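Local coordinates for SPT6 (Antonospora locustae, PDB 2XP1), which is a transcription elongation factor whose tandem SH2 domains, the part described here, probably bind phosphorylated RNA polymerase II, at residues A[16-21]-A[26-31]; A[37-42]-A[46-51]. All blocks are in the same frame, centred on the assembly; numbering follows the deposited sequence.

Contact 1: A[16-21]-A[26-31]; sequences LFKNFN and ENYLRS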
loop_
_atom_site.group_PDB
_atom_site.type_symbol
_atom_site.label_atom_id
_atom_site.label_comp_id
_atom_site.label_asym_id
_atom_site.label_seq_id
_atom_site.Cartn_x
_atom_site.Cartn_y
_atom_site.Cartn_z
ATOM N N LEU A 16 10.747 -19.908 13.622
ATOM C CA LEU A 16 9.983 -20.225 12.432
ATOM C C LEU A 16 10.850 -20.627 11.289
ATOM O O LEU A 16 10.351 -21.100 10.284
ATOM C CB LEU A 16 9.069 -19.081 12.038
ATOM C CG LEU A 16 7.856 -19.094 12.974
ATOM C CD1 LEU A 16 7.524 -17.680 13.284
ATOM C CD2 LEU A 16 6.673 -19.781 12.383
ATOM N N PHE A 17 12.161 -20.428 11.438
ATOM C CA PHE A 17 13.110 -20.779 10.394
ATOM C C PHE A 17 13.269 -22.290 10.288
ATOM O O PHE A 17 13.601 -22.960 11.276
ATOM C CB PHE A 17 14.465 -20.127 10.646
ATOM C CG PHE A 17 15.516 -20.531 9.647
ATOM C CD1 PHE A 17 15.610 -19.869 8.405
ATOM C CD2 PHE A 17 16.410 -21.541 9.934
ATOM C CE1 PHE A 17 16.570 -20.259 7.453
ATOM C CE2 PHE A 17 17.365 -21.920 8.994
ATOM C CZ PHE A 17 17.428 -21.271 7.743
ATOM N N LYS A 18 13.029 -22.823 9.094
ATOM C CA LYS A 18 13.211 -24.234 8.782
ATOM C C LYS A 18 14.293 -24.341 7.719
ATOM O O LYS A 18 14.332 -23.559 6.755
ATOM C CB LYS A 18 11.915 -24.870 8.272
ATOM C CG LYS A 18 10.725 -24.861 9.268
ATOM C CD LYS A 18 10.513 -26.204 9.995
ATOM C CE LYS A 18 9.184 -26.287 10.779
ATOM N NZ LYS A 18 9.039 -25.212 11.862
ATOM N N ASN A 19 15.184 -25.304 7.913
ATOM C CA ASN A 19 16.261 -25.540 6.989
ATOM C C ASN A 19 15.725 -26.361 5.832
ATOM O O ASN A 19 16.018 -27.542 5.728
ATOM C CB ASN A 19 17.425 -26.260 7.710
ATOM C CG ASN A 19 18.655 -26.493 6.795
ATOM O OD1 ASN A 19 18.955 -25.671 5.908
ATOM N ND2 ASN A 19 19.363 -27.627 7.010
ATOM N N PHE A 20 14.895 -25.754 4.994
ATOM C CA PHE A 20 14.304 -26.442 3.837
ATOM C C PHE A 20 14.635 -25.709 2.567
ATOM O O PHE A 20 14.807 -24.498 2.575
ATOM C CB PHE A 20 12.773 -26.413 3.905
ATOM C CG PHE A 20 12.165 -27.223 5.020
ATOM C CD1 PHE A 20 12.820 -28.312 5.572
ATOM C CD2 PHE A 20 10.902 -26.914 5.481
ATOM C CE1 PHE A 20 12.219 -29.055 6.580
ATOM C CE2 PHE A 20 10.298 -27.654 6.474
ATOM C CZ PHE A 20 10.952 -28.718 7.029
ATOM N N ASN A 21 14.639 -26.430 1.456
ATOM C CA ASN A 21 14.663 -25.821 0.130
ATOM C C ASN A 21 13.223 -25.619 -0.310
ATOM O O ASN A 21 12.298 -25.859 0.474
ATOM C CB ASN A 21 15.433 -26.738 -0.860
ATOM C CG ASN A 21 14.786 -28.102 -1.021
ATOM O OD1 ASN A 21 13.574 -28.262 -0.813
ATOM N ND2 ASN A 21 15.589 -29.098 -1.399
ATOM N N GLU A 26 7.366 -26.953 0.554
ATOM C CA GLU A 26 6.061 -27.178 0.010
ATOM C C GLU A 26 5.611 -28.552 0.460
ATOM O O GLU A 26 4.501 -28.704 0.940
ATOM C CB GLU A 26 6.094 -27.046 -1.501
ATOM C CG GLU A 26 6.550 -25.665 -1.946
ATOM C CD GLU A 26 6.256 -25.384 -3.406
ATOM O OE1 GLU A 26 5.971 -26.360 -4.143
ATOM O OE2 GLU A 26 6.321 -24.187 -3.821
ATOM N N ASN A 27 6.494 -29.535 0.372
ATOM C CA ASN A 27 6.198 -30.865 0.938
ATOM C C ASN A 27 5.729 -30.799 2.366
ATOM O O ASN A 27 4.666 -31.333 2.707
ATOM C CB ASN A 27 7.395 -31.795 0.871
ATOM C CG ASN A 27 7.197 -32.876 -0.124
ATOM O OD1 ASN A 27 6.225 -32.851 -0.878
ATOM N ND2 ASN A 27 8.090 -33.852 -0.136
ATOM N N TYR A 28 6.537 -30.143 3.197
ATOM C CA TYR A 28 6.248 -30.051 4.596
ATOM C C TYR A 28 4.928 -29.339 4.795
ATOM O O TYR A 28 4.128 -29.757 5.626
ATOM C CB TYR A 28 7.356 -29.311 5.313
ATOM C CG TYR A 28 7.021 -28.981 6.743
ATOM C CD1 TYR A 28 7.222 -29.923 7.778
ATOM C CD2 TYR A 28 6.504 -27.736 7.071
ATOM C CE1 TYR A 28 6.914 -29.604 9.106
ATOM C CE2 TYR A 28 6.191 -27.405 8.382
ATOM C CZ TYR A 28 6.407 -28.338 9.397
ATOM O OH TYR A 28 6.086 -27.976 10.676
ATOM N N LEU A 29 4.696 -28.275 4.035
ATOM C CA LEU A 29 3.445 -27.558 4.148
ATOM C C LEU A 29 2.262 -28.369 3.595
ATOM O O LEU A 29 1.139 -28.217 4.075
ATOM C CB LEU A 29 3.527 -26.169 3.486
ATOM C CG LEU A 29 4.481 -25.104 4.073
ATOM C CD1 LEU A 29 4.510 -23.808 3.275
ATOM C CD2 LEU A 29 4.155 -24.766 5.522
ATOM N N ARG A 30 2.490 -29.190 2.567
ATOM C CA ARG A 30 1.395 -29.981 1.971
ATOM C C ARG A 30 0.732 -30.819 3.063
ATOM O O ARG A 30 -0.498 -30.877 3.141
ATOM C CB ARG A 30 1.868 -30.925 0.840
ATOM C CG ARG A 30 1.795 -30.363 -0.590
ATOM C CD ARG A 30 2.521 -31.271 -1.616
ATOM N NE ARG A 30 3.033 -30.505 -2.766
ATOM C CZ ARG A 30 4.321 -30.384 -3.110
ATOM N NH1 ARG A 30 5.271 -30.996 -2.409
ATOM N NH2 ARG A 30 4.673 -29.645 -4.161
ATOM N N SER A 31 1.555 -31.424 3.919
ATOM C CA SER A 31 1.082 -32.390 4.905
ATOM C C SER A 31 1.117 -31.899 6.367
ATOM O O SER A 31 0.878 -32.674 7.294
ATOM C CB SER A 31 1.844 -33.713 4.727
ATOM O OG SER A 31 3.242 -33.461 4.664
#
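Phe20 and Tyr28 meet obliquely where the loop after strand 17-18 passes the first helix of an SH2 fold, inside the beta-alpha-beta unit made by strand 17-18, helix 22-31 and strand 36-40. Their ring planes are turned 48° from each other and their centroids lie 5.3 Å apart. The ring carbon CE2 of Phe20 does most of the touching, reaching the root of the tyrosine ring with 3.5 Å to Tyr28 CG, while Phe20 CZ lies 4.0 Å from both Tyr28 CG and Tyr28 CD1. Tyr28 CG stands opposite its own backbone N (chi1 171°), which swings the ring off the helix toward the loop, and the two side chains cross at about a right angle. Phenylalanine suits its place because everything it meets here is carbon: CB and CG of Tyr28, CB of Lys18 and the side chain of Leu37. Lys18 works in two ways. Its CB covers the rim of one Phe20 face, 3.6 Å above the plane, while the bent chain carries CE across the far end of the tyrosine. Tyrosine fits there because its hydroxyl can reach a polar partner, Asp34, to which OH is hydrogen-bonded, as its ring carbons stay with Phe20. Replacing Tyr28 with an alanine would probably leave Phe20 CE2 without its cover and the Asp34 carboxylate without this hydroxyl. Leu37 of strand 36-40 also touches both rings, so the aromatics join the helix and the preceding loop to the sheet. No hydrogen bond links the two segments; the lysine methylene CE ends 3.5 Å from Tyr28 OH.

Contact 2: A[37-42]-A[46-51]; sequences LIRKGS and YCVLVI. With SO4 (sulfate ion), chain B.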
loop_
_atom_site.group_PDB
_atom_site.type_symbol
_atom_site.label_atom_id
_atom_site.label_comp_id
_atom_site.label_asym_id
_atom_site.label_seq_id
_atom_site.Cartn_x
_atom_site.Cartn_y
_atom_site.Cartn_z
ATOM N N LEU A 37 5.999 -20.901 6.682
ATOM C CA LEU A 37 7.245 -21.128 7.430
ATOM C C LEU A 37 8.181 -20.194 6.758
ATOM O O LEU A 37 7.796 -19.551 5.793
ATOM C CB LEU A 37 7.745 -22.579 7.284
ATOM C CG LEU A 37 7.834 -23.173 5.869
ATOM C CD1 LEU A 37 9.057 -22.687 5.180
ATOM C CD2 LEU A 37 7.802 -24.752 5.895
ATOM N N ILE A 38 9.390 -20.103 7.265
ATOM C CA ILE A 38 10.433 -19.332 6.628
ATOM C C ILE A 38 11.504 -20.335 6.320
ATOM O O ILE A 38 11.845 -21.149 7.180
ATOM C CB ILE A 38 10.937 -18.312 7.615
ATOM C CG1 ILE A 38 9.840 -17.272 7.839
ATOM C CG2 ILE A 38 12.284 -17.734 7.234
ATOM C CD1 ILE A 38 10.115 -16.451 9.008
ATOM N N ARG A 39 11.999 -20.326 5.093
ATOM C CA ARG A 39 12.994 -21.303 4.687
ATOM C C ARG A 39 14.299 -20.599 4.378
ATOM O O ARG A 39 14.335 -19.371 4.389
ATOM C CB ARG A 39 12.523 -22.072 3.466
ATOM C CG ARG A 39 12.305 -21.234 2.197
ATOM C CD ARG A 39 12.108 -22.150 0.976
ATOM N NE ARG A 39 11.750 -21.374 -0.211
ATOM C CZ ARG A 39 12.630 -20.780 -1.020
ATOM N NH1 ARG A 39 13.968 -20.893 -0.799
ATOM N NH2 ARG A 39 12.178 -20.087 -2.064
ATOM N N LYS A 40 15.350 -21.380 4.113
ATOM C CA LYS A 40 16.685 -20.885 3.715
ATOM C C LYS A 40 16.631 -20.307 2.294
ATOM O O LYS A 40 15.873 -20.808 1.471
ATOM C CB LYS A 40 17.707 -22.041 3.815
ATOM C CG LYS A 40 18.882 -21.961 2.846
ATOM C CD LYS A 40 19.469 -23.370 2.450
ATOM C CE LYS A 40 19.526 -23.591 0.901
ATOM N NZ LYS A 40 20.834 -23.234 0.211
ATOM N N GLY A 41 17.389 -19.248 2.015
ATOM C CA GLY A 41 17.563 -18.744 0.639
ATOM C C GLY A 41 18.789 -19.368 -0.025
ATOM O O GLY A 41 19.747 -19.743 0.669
ATOM N N SER A 42 18.781 -19.484 -1.354
ATOM C CA SER A 42 19.853 -20.224 -2.050
ATOM C C SER A 42 21.172 -19.475 -2.099
ATOM O O SER A 42 22.226 -20.043 -2.482
ATOM C CB SER A 42 19.432 -20.616 -3.460
ATOM O OG SER A 42 18.163 -21.252 -3.418
ATOM N N TYR A 46 19.456 -13.414 2.931
ATOM C CA TYR A 46 18.005 -13.454 3.038
ATOM C C TYR A 46 17.441 -14.840 3.398
ATOM O O TYR A 46 18.082 -15.871 3.157
ATOM C CB TYR A 46 17.377 -12.937 1.735
ATOM C CG TYR A 46 17.588 -13.846 0.549
ATOM C CD1 TYR A 46 16.665 -14.835 0.223
ATOM C CD2 TYR A 46 18.729 -13.742 -0.236
ATOM C CE1 TYR A 46 16.883 -15.684 -0.888
ATOM C CE2 TYR A 46 18.937 -14.576 -1.326
ATOM C CZ TYR A 46 18.017 -15.539 -1.644
ATOM O OH TYR A 46 18.255 -16.359 -2.734
ATOM N N CYS A 47 16.236 -14.856 3.968
ATOM C CA CYS A 47 15.465 -16.077 4.030
ATOM C C CYS A 47 14.194 -15.845 3.207
ATOM O O CYS A 47 14.012 -14.780 2.622
ATOM C CB CYS A 47 15.128 -16.447 5.464
ATOM S SG CYS A 47 14.426 -15.087 6.400
ATOM N N VAL A 48 13.332 -16.852 3.144
ATOM C CA VAL A 48 12.168 -16.757 2.303
ATOM C C VAL A 48 10.955 -17.254 3.061
ATOM O O VAL A 48 10.948 -18.353 3.636
ATOM C CB VAL A 48 12.295 -17.556 0.991
ATOM C CG1 VAL A 48 11.044 -17.324 0.159
ATOM C CG2 VAL A 48 13.513 -17.147 0.190
ATOM N N LEU A 49 9.938 -16.408 3.062
ATOM C CA LEU A 49 8.663 -16.697 3.669
ATOM C C LEU A 49 7.919 -17.521 2.639
ATOM O O LEU A 49 7.872 -17.142 1.473
ATOM C CB LEU A 49 7.927 -15.368 3.898
ATOM C CG LEU A 49 6.450 -15.386 4.253
ATOM C CD1 LEU A 49 6.312 -15.981 5.630
ATOM C CD2 LEU A 49 5.885 -13.945 4.239
ATOM N N VAL A 50 7.368 -18.653 3.071
ATOM C CA VAL A 50 6.574 -19.507 2.209
ATOM C C VAL A 50 5.214 -19.565 2.906
ATOM O O VAL A 50 5.122 -19.960 4.067
ATOM C CB VAL A 50 7.185 -20.936 2.060
ATOM C CG1 VAL A 50 6.438 -21.774 0.982
ATOM C CG2 VAL A 50 8.696 -20.882 1.719
ATOM N N ILE A 51 4.179 -19.116 2.186
ATOM C CA ILE A 51 2.781 -19.194 2.606
ATOM C C ILE A 51 2.022 -20.168 1.689
ATOM O O ILE A 51 2.061 -20.028 0.460
ATOM C CB ILE A 51 2.099 -17.828 2.516
ATOM C CG1 ILE A 51 2.912 -16.740 3.264
ATOM C CG2 ILE A 51 0.736 -17.896 3.092
ATOM C CD1 ILE A 51 2.385 -15.303 3.054
HETATM S S SO4 B . 15.572 -18.846 -3.625
HETATM O O1 SO4 B . 14.127 -18.830 -3.432
HETATM O O2 SO4 B . 16.270 -19.519 -2.552
HETATM O O3 SO4 B . 15.994 -17.450 -3.676
HETATM O O4 SO4 B . 15.940 -19.513 -4.865
#
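Arg39 CG is wedged between its backbone N and carbonyl carbon (chi1 63°), and from there an extended chain carries the guanidinium alongside Val48 to a sulfate; Tyr46, with a similar first torsion (68°), brings its hydroxyl to the same ion. Both stand on the antiparallel hairpin of strands 36-40 and 46-52 in the SH2 sheet. Arg39 lies at the position of the invariant arginine of the SH2 FLVR motif, which in relatives binds phosphotyrosine phosphate; the sulfate, probably from the crystallisation liquor, probably marks that site. It meets the guanidinium edge-on: Arg39 NH2 gives O1 a nearly straight bond of 2.7 Å, and NH1 gives O2 one of 3.2 Å. Arginine suits this place because two nitrogens can grip two oxygens while its flat face rests on an aliphatic neighbour, here Val48 CB, 3.8 Å above the plane and over its centre. His60 of strand 57-65 is hydrogen-bonded to Arg39 NH2, a second partner for that nitrogen beside sulfate O1. Gly41 passes close to the tyrosine ring, its CA 3.5 Å from Tyr46 CE1, where a beta carbon would clash. Behind the pocket, backbone bonds pair Arg39 with Val48 and Leu37 with Val50, while Ile38 CG2 packs on Cys47 SG. Ser42 grips O2 with its backbone N and with OG, and Tyr46 OH donates to O3 at 2.7 Å.

Contact 1 closes before contact 2 opens along the chain, and their centres lie about 9 Å apart on the same side of the chain's centre. They share one mixed sheet: strand 17-18 runs parallel to strand 36-40, which in turn pairs antiparallel with strand 46-52. Lys18 N to Ile38 O, 2.8 Å, is a probable hydrogen bond between the first two. Helix 22-31 lies over this sheet, with Leu29 CD1 on Val50 CG1. The helix of contact 1 also borders the sulfate site, its Val22 and Ser25 touching Arg39, so the probable phosphate pocket lies between that helix and the hairpin of contact 2, while Phe20 O packs against Arg39 CB.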